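PDB 4JP0: 43.8 kDa insecticidal crystal protein from Bacillus thuringiensis, which forms one half of a binary insecticidal toxin active on western corn rootworm larvae, requiring a partner protein for maximal toxicity and probably targeting the midgut epithelium. Local coordinates for residues S306-G311 against T344-H349; T60-N65 against Q196-P201; M257-P262 against I281-E286. One frame throughout, in Å; residues are numbered along the deposited sequence. Where two conformers were deposited one is given.

Contact 1: residues S306-G311 against T344-H349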
# COMPACT_ATOMS: atom_id res chain seq x y z
N SER A 306 30.83 -27.48 22.69
CA SER A 306 30.54 -26.06 22.51
C SER A 306 29.49 -25.90 21.42
O SER A 306 29.27 -26.83 20.66
CB SER A 306 31.80 -25.29 22.14
OG SER A 306 32.01 -25.30 20.74
N MET A 307 28.88 -24.72 21.32
CA MET A 307 27.86 -24.51 20.32
C MET A 307 27.79 -23.05 19.93
O MET A 307 28.14 -22.18 20.73
CB MET A 307 26.55 -24.98 20.89
CG MET A 307 25.31 -24.53 20.19
SD MET A 307 23.93 -24.91 21.29
CE MET A 307 23.98 -23.65 22.31
N ASN A 308 27.36 -22.79 18.70
CA ASN A 308 27.17 -21.44 18.19
C ASN A 308 25.71 -21.30 17.77
O ASN A 308 25.11 -22.26 17.29
CB ASN A 308 28.11 -21.16 17.01
CG ASN A 308 29.61 -21.46 17.34
OD1 ASN A 308 30.33 -22.11 16.55
ND2 ASN A 308 30.08 -21.01 18.50
N SER A 309 25.13 -20.11 17.95
CA SER A 309 23.74 -19.88 17.58
C SER A 309 23.64 -18.55 16.88
O SER A 309 24.49 -17.68 17.07
CB SER A 309 22.87 -19.84 18.83
OG SER A 309 21.48 -19.69 18.53
N ILE A 310 22.64 -18.41 16.03
CA ILE A 310 22.36 -17.14 15.41
C ILE A 310 20.87 -17.13 15.14
O ILE A 310 20.25 -18.18 14.97
CB ILE A 310 23.16 -16.96 14.10
CG1 ILE A 310 23.04 -15.52 13.59
CG2 ILE A 310 22.70 -17.94 13.07
CD1 ILE A 310 24.06 -15.12 12.55
N GLY A 311 20.29 -15.94 15.06
CA GLY A 311 18.87 -15.82 14.81
C GLY A 311 18.55 -15.03 13.56
O GLY A 311 19.34 -14.18 13.12
N THR A 344 19.02 -20.72 14.92
CA THR A 344 19.55 -21.98 14.42
C THR A 344 20.93 -22.13 14.98
O THR A 344 21.59 -21.16 15.35
CB THR A 344 19.46 -22.07 12.86
OG1 THR A 344 19.84 -23.38 12.42
CG2 THR A 344 20.47 -21.13 12.17
N SER A 345 21.38 -23.37 15.10
CA SER A 345 22.63 -23.60 15.80
C SER A 345 23.63 -24.46 15.07
O SER A 345 23.33 -25.09 14.04
CB SER A 345 22.30 -24.26 17.13
OG SER A 345 21.72 -25.53 16.87
N TYR A 346 24.84 -24.47 15.63
CA TYR A 346 25.91 -25.31 15.12
C TYR A 346 26.78 -25.75 16.29
O TYR A 346 27.33 -24.92 16.97
CB TYR A 346 26.77 -24.55 14.15
CG TYR A 346 27.75 -25.47 13.53
CD1 TYR A 346 27.32 -26.57 12.83
CD2 TYR A 346 29.12 -25.25 13.67
CE1 TYR A 346 28.23 -27.45 12.25
CE2 TYR A 346 30.04 -26.13 13.09
CZ TYR A 346 29.58 -27.22 12.38
OH TYR A 346 30.47 -28.11 11.80
N PRO A 347 26.86 -27.04 16.56
CA PRO A 347 26.17 -28.09 15.80
C PRO A 347 24.66 -27.92 15.87
O PRO A 347 24.16 -27.36 16.85
CB PRO A 347 26.58 -29.39 16.52
CG PRO A 347 27.80 -29.05 17.25
CD PRO A 347 27.65 -27.58 17.66
N ASN A 348 23.94 -28.40 14.86
CA ASN A 348 22.48 -28.16 14.78
C ASN A 348 21.66 -29.14 15.63
O ASN A 348 21.25 -30.22 15.17
CB ASN A 348 22.00 -28.14 13.32
CG ASN A 348 20.56 -27.63 13.18
OD1 ASN A 348 19.79 -27.63 14.14
ND2 ASN A 348 20.20 -27.18 11.97
N HIS A 349 21.43 -28.76 16.89
CA HIS A 349 20.70 -29.59 17.83
C HIS A 349 19.26 -29.76 17.40
O HIS A 349 18.67 -30.81 17.64
CB HIS A 349 20.72 -29.01 19.24
CG HIS A 349 22.08 -28.92 19.87
ND1 HIS A 349 22.27 -28.39 21.13
CD2 HIS A 349 23.30 -29.30 19.42
CE1 HIS A 349 23.56 -28.46 21.43
NE2 HIS A 349 24.21 -29.00 20.42
O HOH W 1 26.82 -29.11 20.87
O HOH W 2 30.09 -24.61 17.29
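The carbonyl oxygen of Tyr346 is gripped by two donors. Asn308 N reaches Tyr346 O at 2.7 Å, and water 2 donates to the same oxygen. That water also donates to Asn308 OD1 at 2.6 Å, so it bridges the Asn308 side chain to the carbonyl that Asn308 N already binds. Tyr346 N returns a bond to Asn308 O. Ile310 and Thr344 form the next hydrogen-bonded pair of the antiparallel ladder, and Thr344 N lies 2.8 Å from Ile310 O. Between the two pairs, Ser309 and Ser345 face each other as a non-hydrogen-bonded pair, with CA atoms 4.3 Å apart. On the face of Ile310 and Thr344 the two side chains run side by side and meet through their CG2 methyls. The cis peptide before Pro347 comes where the strand ends. Ser345 OG donates to Pro347 O at 3.1 Å. Met307 CG is anti to the backbone N (chi1 164°) and the chain stays extended to SD (chi2 -167°), which lies 3.6 Å from His349 CE1, an oblique sulfur-aromatic contact. Water 1 lies in the His349 ring plane at NE2, 2.7 Å away. This is the open end of the long beta hairpin 307-323/327-346. Strand 202-221 pairs with the other side of 307-311, strand 292-301 packs on Met307 and Ser309, and helix 349-355 starts just after Asn348, its N-cap.

Contact 2: residues T60-N65 against Q196-P201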
# COMPACT_ATOMS: atom_id res chain seq x y z
N THR A 60 -11.02 13.40 -10.61
CA THR A 60 -9.87 14.30 -10.50
C THR A 60 -9.73 15.20 -11.68
O THR A 60 -9.83 14.74 -12.82
CB THR A 60 -8.60 13.46 -10.42
OG1 THR A 60 -8.72 12.52 -9.33
CG2 THR A 60 -7.35 14.34 -10.12
N SER A 61 -9.50 16.48 -11.42
CA SER A 61 -9.28 17.42 -12.53
C SER A 61 -7.95 17.01 -13.19
O SER A 61 -6.87 17.02 -12.57
CB SER A 61 -9.21 18.84 -11.99
OG SER A 61 -9.24 19.76 -13.06
N TYR A 62 -8.01 16.70 -14.48
CA TYR A 62 -6.83 16.11 -15.11
C TYR A 62 -5.80 17.14 -15.51
O TYR A 62 -5.97 17.83 -16.50
CB TYR A 62 -7.23 15.24 -16.31
CG TYR A 62 -6.06 14.54 -16.98
CD1 TYR A 62 -5.45 13.46 -16.38
CD2 TYR A 62 -5.57 14.99 -18.20
CE1 TYR A 62 -4.38 12.81 -16.99
CE2 TYR A 62 -4.52 14.36 -18.81
CZ TYR A 62 -3.91 13.29 -18.21
OH TYR A 62 -2.87 12.64 -18.84
N ALA A 63 -4.75 17.28 -14.70
CA ALA A 63 -3.66 18.21 -14.97
C ALA A 63 -4.18 19.64 -15.09
O ALA A 63 -3.69 20.45 -15.91
CB ALA A 63 -2.92 17.84 -16.24
N ALA A 64 -5.22 19.92 -14.31
CA ALA A 64 -5.71 21.28 -14.17
C ALA A 64 -6.07 21.48 -12.70
O ALA A 64 -6.31 20.51 -11.99
CB ALA A 64 -6.91 21.50 -15.02
N ASN A 65 -6.14 22.73 -12.26
CA ASN A 65 -6.46 23.05 -10.86
C ASN A 65 -5.63 22.25 -9.87
O ASN A 65 -6.12 21.85 -8.83
CB ASN A 65 -7.96 22.81 -10.58
CG ASN A 65 -8.85 23.31 -11.70
OD1 ASN A 65 -9.39 22.52 -12.49
ND2 ASN A 65 -9.03 24.63 -11.77
N GLN A 196 2.79 14.97 -12.66
CA GLN A 196 2.55 13.69 -12.02
C GLN A 196 1.39 12.88 -12.65
O GLN A 196 1.54 11.71 -13.03
CB GLN A 196 2.25 13.94 -10.53
CG GLN A 196 2.16 12.66 -9.72
CD GLN A 196 1.68 12.87 -8.32
OE1 GLN A 196 0.65 13.52 -8.11
NE2 GLN A 196 2.41 12.33 -7.33
N ILE A 197 0.23 13.50 -12.74
CA ILE A 197 -0.90 12.77 -13.29
C ILE A 197 -0.73 12.44 -14.80
O ILE A 197 -1.31 11.49 -15.28
CB ILE A 197 -2.23 13.51 -13.01
CG1 ILE A 197 -3.39 12.50 -13.07
CG2 ILE A 197 -2.43 14.66 -14.01
CD1 ILE A 197 -4.65 12.99 -12.38
N LYS A 198 0.03 13.26 -15.53
CA LYS A 198 0.23 13.03 -16.95
C LYS A 198 1.23 11.93 -17.25
O LYS A 198 1.13 11.27 -18.29
CB LYS A 198 0.68 14.33 -17.64
CG LYS A 198 -0.49 15.23 -17.87
CD LYS A 198 -0.09 16.64 -18.28
CE LYS A 198 0.42 16.72 -19.67
NZ LYS A 198 1.32 17.92 -19.81
N THR A 199 2.16 11.71 -16.33
CA THR A 199 3.24 10.78 -16.57
C THR A 199 3.20 9.56 -15.67
O THR A 199 3.67 8.51 -16.07
CB THR A 199 4.63 11.44 -16.45
OG1 THR A 199 4.82 11.96 -15.13
CG2 THR A 199 4.73 12.64 -17.39
N THR A 200 2.66 9.67 -14.47
CA THR A 200 2.65 8.55 -13.57
C THR A 200 1.36 8.52 -12.74
O THR A 200 1.41 8.59 -11.58
CB THR A 200 3.95 8.50 -12.67
OG1 THR A 200 3.83 7.47 -11.73
CG2 THR A 200 4.15 9.79 -11.94
N PRO A 201 0.22 8.44 -13.41
CA PRO A 201 -1.05 8.55 -12.67
C PRO A 201 -1.22 7.44 -11.65
O PRO A 201 -1.93 7.62 -10.68
CB PRO A 201 -2.13 8.46 -13.77
CG PRO A 201 -1.39 7.78 -14.94
CD PRO A 201 0.00 8.34 -14.87
O HOH W 3 -1.91 10.10 -17.63
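The backbones of Ala63 and Ile197 come nearest, with CA atoms 6.3 Å apart, as strand 56-61 gives way to a loop beside the last turn of helix 193-199. Ala63 has a positive phi (58°) in this bend, and its CB is directed at the helix. Ile197 is the central side chain. Its CG2 lies 3.6 Å from Ala63 N and also touches Ala63 CB. Its CG1 is anti to the backbone N (chi1 -157°), and CD1 beyond it meets Thr60 CG2 at 3.8 Å. The Tyr62 ring crosses Ile197 obliquely, with Tyr62 CD1 near both Ile197 CG1 and Ile197 CG2. The contact joins two parts of the toxin: the ricin B-type lectin region, a beta-trefoil family, supplies 60-65, and the P42 insecticidal crystal toxin region supplies the helix. Lys198 crosses Tyr62 at about a right angle. Its CG lies 3.6 Å from Tyr62 OH, and its CD packs on Ala63 CB at 3.7 Å. Water 3 sits in the Tyr62 ring plane, 3.0 Å from OH, and donates to Ile197 O at 2.8 Å. It thus links the tyrosine hydroxyl to the helix backbone near its C-terminal end. Within 60-65, Ser61 OG donates to a lone pair of Asn65 OD1, which Thr21 OG1 also bonds.

Contact 3: residues M257-P262 against I281-E286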
# COMPACT_ATOMS: atom_id res chain seq x y z
N MET A 257 -0.71 -2.44 9.64
CA MET A 257 -0.74 -1.05 9.24
C MET A 257 -1.82 -0.27 10.00
O MET A 257 -2.84 -0.83 10.39
CB MET A 257 -0.95 -0.90 7.72
CG MET A 257 -2.09 -1.73 7.17
SD MET A 257 -2.19 -1.61 5.36
CE MET A 257 -3.77 -2.36 5.13
N LYS A 258 -1.56 1.02 10.18
CA LYS A 258 -2.44 1.93 10.89
C LYS A 258 -2.49 3.22 10.07
O LYS A 258 -1.47 3.75 9.69
CB LYS A 258 -1.90 2.14 12.32
CG LYS A 258 -2.26 3.46 13.03
CD LYS A 258 -3.70 3.63 13.31
CE LYS A 258 -3.90 4.78 14.33
NZ LYS A 258 -3.94 6.15 13.68
N PHE A 259 -3.69 3.71 9.77
CA PHE A 259 -3.80 4.87 8.90
C PHE A 259 -3.78 6.21 9.63
O PHE A 259 -4.44 6.38 10.65
CB PHE A 259 -5.01 4.72 7.95
CG PHE A 259 -4.82 3.62 6.93
CD1 PHE A 259 -5.09 2.30 7.27
CD2 PHE A 259 -4.32 3.90 5.66
CE1 PHE A 259 -4.85 1.28 6.34
CE2 PHE A 259 -4.10 2.91 4.74
CZ PHE A 259 -4.36 1.58 5.08
N ASP A 260 -3.00 7.16 9.12
CA ASP A 260 -2.90 8.48 9.72
C ASP A 260 -3.41 9.59 8.82
O ASP A 260 -3.63 9.38 7.63
CB ASP A 260 -1.44 8.82 9.98
CG ASP A 260 -0.79 7.90 10.95
OD1 ASP A 260 -1.47 7.40 11.87
OD2 ASP A 260 0.43 7.67 10.89
N ILE A 261 -3.55 10.79 9.38
CA ILE A 261 -3.83 11.98 8.57
C ILE A 261 -2.47 12.62 8.41
O ILE A 261 -1.94 13.15 9.38
CB ILE A 261 -4.71 13.00 9.30
CG1 ILE A 261 -5.95 12.32 9.89
CG2 ILE A 261 -5.11 14.14 8.36
CD1 ILE A 261 -7.01 13.31 10.30
N PRO A 262 -1.93 12.57 7.20
CA PRO A 262 -0.56 13.05 6.93
C PRO A 262 -0.42 14.55 7.02
O PRO A 262 -1.39 15.25 6.77
CB PRO A 262 -0.29 12.63 5.48
CG PRO A 262 -1.49 11.83 5.02
CD PRO A 262 -2.61 12.10 5.98
N ILE A 281 -1.06 -7.31 3.95
CA ILE A 281 -0.63 -6.70 5.19
C ILE A 281 -1.85 -6.60 6.09
O ILE A 281 -2.89 -6.12 5.66
CB ILE A 281 -0.11 -5.30 4.90
CG1 ILE A 281 1.21 -5.36 4.13
CG2 ILE A 281 0.10 -4.53 6.19
CD1 ILE A 281 1.59 -4.04 3.56
N GLU A 282 -1.73 -7.09 7.31
CA GLU A 282 -2.84 -7.06 8.25
C GLU A 282 -3.06 -5.66 8.80
O GLU A 282 -2.14 -4.85 8.86
CB GLU A 282 -2.54 -8.03 9.40
CG GLU A 282 -2.61 -9.49 8.97
CD GLU A 282 -2.37 -10.48 10.10
OE1 GLU A 282 -1.95 -10.06 11.22
OE2 GLU A 282 -2.62 -11.69 9.86
N TYR A 283 -4.30 -5.37 9.18
CA TYR A 283 -4.59 -4.19 9.95
C TYR A 283 -3.99 -4.42 11.33
O TYR A 283 -4.04 -5.54 11.87
CB TYR A 283 -6.10 -4.00 10.09
CG TYR A 283 -6.82 -3.75 8.77
CD1 TYR A 283 -7.72 -4.66 8.26
CD2 TYR A 283 -6.60 -2.60 8.06
CE1 TYR A 283 -8.39 -4.42 7.06
CE2 TYR A 283 -7.27 -2.36 6.86
CZ TYR A 283 -8.14 -3.28 6.37
OH TYR A 283 -8.79 -3.06 5.20
N SER A 284 -3.40 -3.37 11.89
CA SER A 284 -2.80 -3.46 13.21
C SER A 284 -3.84 -3.66 14.28
O SER A 284 -4.98 -3.22 14.14
CB SER A 284 -1.98 -2.22 13.51
OG SER A 284 -1.50 -2.25 14.85
N HIS A 285 -3.44 -4.32 15.37
CA HIS A 285 -4.32 -4.52 16.53
C HIS A 285 -3.73 -3.78 17.73
O HIS A 285 -4.20 -3.91 18.86
CB HIS A 285 -4.43 -6.01 16.84
CG HIS A 285 -5.30 -6.78 15.89
ND1 HIS A 285 -5.14 -6.72 14.52
CD2 HIS A 285 -6.33 -7.62 16.12
CE1 HIS A 285 -6.04 -7.49 13.94
NE2 HIS A 285 -6.78 -8.05 14.89
N GLU A 286 -2.69 -3.00 17.47
CA GLU A 286 -1.98 -2.26 18.48
C GLU A 286 -2.09 -0.78 18.23
O GLU A 286 -2.52 -0.34 17.16
CB GLU A 286 -0.50 -2.65 18.50
CG GLU A 286 -0.21 -4.13 18.68
CD GLU A 286 -0.37 -4.64 20.11
OE1 GLU A 286 -0.55 -3.85 21.08
OE2 GLU A 286 -0.31 -5.88 20.27
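The Tyr283 ring meets Phe259 at its edge, where Phe259 CE1 lies near the tyrosine plane and 4.4 Å from Tyr283 CE2. Met257 CE approaches the same tyrosine obliquely, 3.9 Å from CE2. The Met257 and Tyr283 side chains lie side by side and point the same way. Phe259 also meets the Phe249 ring, their planes at about 45°. Lys272 of helix 272-279 touches both the Phe259 and Tyr283 side chains.

Met257 carries most of the apolar contact. Its CG stands between backbone N and carbonyl carbon (chi1 49°), and the chain is extended beyond it. It crosses Ile281 at about a right angle, with Met257 CG 3.7 Å from Ile281 CG2. SD touches the same methyl.

The backbones are joined by a single beta bridge between Met257 and Tyr283. Met257 N donates to Glu282 O at 2.9 Å, in the carbonyl plane. Ser284 N donates to Met257 O at 3.0 Å, tilted 32° from the plane of the Met257 carbonyl. The bridge ties the loop after helix 272-279 to strand 257-259, which pairs antiparallel with 249-251 in a small two-stranded sheet of the P42 insecticidal crystal toxin region.

Ser284 OG accepts from Glu286 N at 3.0 Å, closing an ST turn. Asn252 ND2 bonds the same hydroxyl, so two N-H groups hold it. His285 ND1 donates to Tyr283 O at 3.1 Å; the oxygen is near the ring plane, but the nitrogen stands above the carbonyl plane.

How the contacts relate
The three contacts are spread along an elongated chain and do not touch. Contacts 1 and 2 lie on opposite sides of the chain's centre, their own centres 56 Å apart. Contact 3 is the most central, about 11 Å from the middle of the chain. Its centre is 28 Å from that of contact 2 and 37 Å from that of contact 1. Contact 2 spans the lectin and P42 toxin regions; contacts 1 and 3 both belong to the P42 toxin region. The four-stranded sheet gives a link: strand 202-221 follows helix 193-199 of contact 2 closely and pairs with strand 307-323 at contact 1. None of the three contacts contains a bound ligand or metal among its atoms.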